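Local coordinates for protein endo-xylogalacturonan hydrolase A (Aspergillus tubingensis, PDB 4C2L) that hydrolyses the xylose-substituted galacturonan backbone of xylogalacturonan, a component of the hairy regions of pectin, as a secreted glycoside hydrolase of family 28, at residues Ala256-Ser261 and Asn287-Asp292. Sequence-based numbering, arbitrary orientation.
Sequences ATMINS and NDFTVD. With NAG (2-acetamido-2-deoxy-beta-D-glucopyranose), chain D; SO4 (sulfate ion), chain I.
With CG beside its backbone N (chi1 -84°), Phe-289 lays its ring against Ala-256, whose CB sits over the centre of one face, 3.5 Å from the centroid, in a CH-pi contact. Met-258, its CG likewise beside its own N (chi1 -54°), adds that CG obliquely, 3.8 Å from Phe-289 CD2. These three side chains share the buried side of the ladder with Val-291; Thr-257, Thr-290, Ile-259 and Asp-292 line the other, more exposed side. The two strands run parallel, their backbones zipped in alternation: Thr-290 N to Ala-256 O (2.8 Å), then Met-258 N to Thr-290 O, nearly straight at 174°. Asp-292 N to Met-258 O continues the series, and Asn-260 N to Asp-292 O (2.9 Å) takes it one residue past strand 256-259, while at the start Ala-256 N reaches Asp-288 O only weakly. On the outer side the carboxylate of Asp-292 crosses Ile-259, OD2 lying 3.9 Å from CG2. A water donates to both Asp-292 OD1 and Asn-260 OD1, and the latter also accepts from Asn-293 ND2; Asn-260 ND2 is covalently linked to N-acetylglucosamine. Just before the corner at Asp-288, Asn-287 ND2 donates to a sulfate, probably from the crystallisation liquor. Parallel strands stacked coil on coil are characteristic of the right-handed parallel beta-helix of family 28; rungs of the third and fourth PbH1 repeats meet here, Thr-257 and Thr-290 being the one pair of like residues. Met-258 lies about 8 Å, side chain to side chain, from His-233, an active-site residue by similarity. Strand 227-230 pairs with the far edge of strand 256-259, and the ring of Phe-289 also stacks with that of Phe-328 on strand 319-329, the next strand of the series.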
loop_
_atom_site.group_PDB
_atom_site.type_symbol
_atom_site.label_atom_id
_atom_site.label_comp_id
_atom_site.label_asym_id
_atom_site.label_seq_id
_atom_site.Cartn_x
_atom_site.Cartn_y
_atom_site.Cartn_z
ATOM N N ALA A 256 -13.323 5.576 -0.125
ATOM C CA ALA A 256 -12.127 5.771 0.694
ATOM C C ALA A 256 -12.325 6.894 1.693
ATOM O O ALA A 256 -12.641 8.028 1.322
ATOM C CB ALA A 256 -10.917 6.075 -0.176
ATOM N N THR A 257 -12.126 6.580 2.960
ATOM C CA THR A 257 -12.124 7.612 3.992
ATOM C C THR A 257 -10.679 7.864 4.381
ATOM O O THR A 257 -10.022 6.994 4.973
ATOM C CB THR A 257 -12.946 7.167 5.205
ATOM O OG1 THR A 257 -14.280 6.882 4.771
ATOM C CG2 THR A 257 -12.971 8.280 6.301
ATOM N N MET A 258 -10.193 9.054 4.027
ATOM C CA MET A 258 -8.802 9.430 4.172
ATOM C C MET A 258 -8.696 10.488 5.268
ATOM O O MET A 258 -9.165 11.626 5.107
ATOM C CB MET A 258 -8.263 9.972 2.837
ATOM C CG MET A 258 -8.460 9.018 1.656
ATOM S SD MET A 258 -7.801 7.356 1.922
ATOM C CE MET A 258 -6.062 7.714 1.876
ATOM N N ILE A 259 -8.099 10.092 6.383
ATOM C CA ILE A 259 -8.051 10.908 7.588
ATOM C C ILE A 259 -6.601 11.285 7.879
ATOM O O ILE A 259 -5.730 10.409 7.915
ATOM C CB ILE A 259 -8.610 10.102 8.791
ATOM C CG1 ILE A 259 -10.045 9.635 8.509
ATOM C CG2 ILE A 259 -8.513 10.929 10.066
ATOM C CD1 ILE A 259 -10.522 8.484 9.381
ATOM N N ASN A 260 -6.329 12.577 8.073
ATOM C CA ASN A 260 -4.990 13.024 8.454
ATOM C C ASN A 260 -3.901 12.495 7.533
ATOM O O ASN A 260 -2.815 12.139 7.990
ATOM C CB ASN A 260 -4.663 12.562 9.883
ATOM C CG ASN A 260 -5.476 13.282 10.928
ATOM O OD1 ASN A 260 -6.216 14.215 10.623
ATOM N ND2 ASN A 260 -5.351 12.839 12.177
ATOM N N SER A 261 -4.192 12.429 6.238
ATOM C CA SER A 261 -3.237 11.912 5.275
ATOM C C SER A 261 -2.540 13.082 4.555
ATOM O O SER A 261 -3.049 14.212 4.554
ATOM C CB SER A 261 -3.944 10.943 4.315
ATOM O OG SER A 261 -4.417 9.785 5.025
ATOM N N ASN A 287 -13.151 7.298 -6.743
ATOM C CA ASN A 287 -14.568 7.639 -6.545
ATOM C C ASN A 287 -14.987 7.634 -5.076
ATOM O O ASN A 287 -14.522 6.799 -4.299
ATOM C CB ASN A 287 -15.440 6.649 -7.317
ATOM C CG ASN A 287 -16.919 6.965 -7.201
ATOM O OD1 ASN A 287 -17.381 8.025 -7.645
ATOM N ND2 ASN A 287 -17.677 6.045 -6.603
ATOM N N ASP A 288 -15.874 8.553 -4.693
ATOM C CA ASP A 288 -16.477 8.504 -3.350
ATOM C C ASP A 288 -15.412 8.547 -2.249
ATOM O O ASP A 288 -15.299 7.615 -1.430
ATOM C CB ASP A 288 -17.331 7.237 -3.196
ATOM C CG ASP A 288 -18.724 7.375 -3.788
ATOM O OD1 ASP A 288 -19.064 8.446 -4.350
ATOM O OD2 ASP A 288 -19.495 6.391 -3.694
ATOM N N PHE A 289 -14.621 9.608 -2.250
ATOM C CA PHE A 289 -13.632 9.838 -1.209
ATOM C C PHE A 289 -14.145 10.838 -0.199
ATOM O O PHE A 289 -14.731 11.872 -0.563
ATOM C CB PHE A 289 -12.327 10.393 -1.768
ATOM C CG PHE A 289 -11.375 9.343 -2.285
ATOM C CD1 PHE A 289 -11.765 8.439 -3.274
ATOM C CD2 PHE A 289 -10.064 9.300 -1.817
ATOM C CE1 PHE A 289 -10.876 7.485 -3.764
ATOM C CE2 PHE A 289 -9.164 8.344 -2.301
ATOM C CZ PHE A 289 -9.567 7.446 -3.277
ATOM N N THR A 290 -13.903 10.523 1.064
ATOM C CA THR A 290 -14.120 11.467 2.148
ATOM C C THR A 290 -12.765 11.936 2.632
ATOM O O THR A 290 -11.907 11.128 3.011
ATOM C CB THR A 290 -14.938 10.807 3.273
ATOM O OG1 THR A 290 -16.213 10.431 2.731
ATOM C CG2 THR A 290 -15.145 11.768 4.434
ATOM N N VAL A 291 -12.558 13.244 2.571
ATOM C CA VAL A 291 -11.324 13.864 3.001
ATOM C C VAL A 291 -11.584 14.439 4.403
ATOM O O VAL A 291 -12.496 15.257 4.602
ATOM C CB VAL A 291 -10.883 14.969 2.007
ATOM C CG1 VAL A 291 -9.559 15.594 2.423
ATOM C CG2 VAL A 291 -10.797 14.393 0.588
ATOM N N ASP A 292 -10.799 13.983 5.371
ATOM C CA ASP A 292 -10.919 14.457 6.747
ATOM C C ASP A 292 -9.561 14.926 7.225
ATOM O O ASP A 292 -8.741 14.129 7.686
ATOM C CB ASP A 292 -11.481 13.338 7.632
ATOM C CG ASP A 292 -11.545 13.715 9.111
ATOM O OD1 ASP A 292 -11.192 14.860 9.477
ATOM O OD2 ASP A 292 -11.923 12.827 9.909
HETATM C C1 NAG D . -6.071 13.510 13.227
HETATM C C2 NAG D . -6.163 12.646 14.475
HETATM C C3 NAG D . -6.699 13.433 15.674
HETATM C C4 NAG D . -5.925 14.731 15.859
HETATM C C5 NAG D . -5.972 15.501 14.537
HETATM C C6 NAG D . -5.251 16.842 14.623
HETATM C C7 NAG D . -6.833 10.303 14.364
HETATM C C8 NAG D . -7.989 9.401 14.051
HETATM N N2 NAG D . -7.108 11.588 14.219
HETATM O O3 NAG D . -6.610 12.615 16.821
HETATM O O4 NAG D . -6.494 15.502 16.904
HETATM O O5 NAG D . -5.371 14.705 13.515
HETATM O O6 NAG D . -3.900 16.607 14.942
HETATM O O7 NAG D . -5.734 9.870 14.727
HETATM S S SO4 I . -21.910 6.471 -6.169
HETATM O O1 SO4 I . -22.053 7.104 -4.839
HETATM O O2 SO4 I . -22.269 7.452 -7.219
HETATM O O3 SO4 I . -22.811 5.299 -6.264
HETATM O O4 SO4 I . -20.512 6.026 -6.357
HETATM O O HOH W 1 -9.072 14.444 11.482
#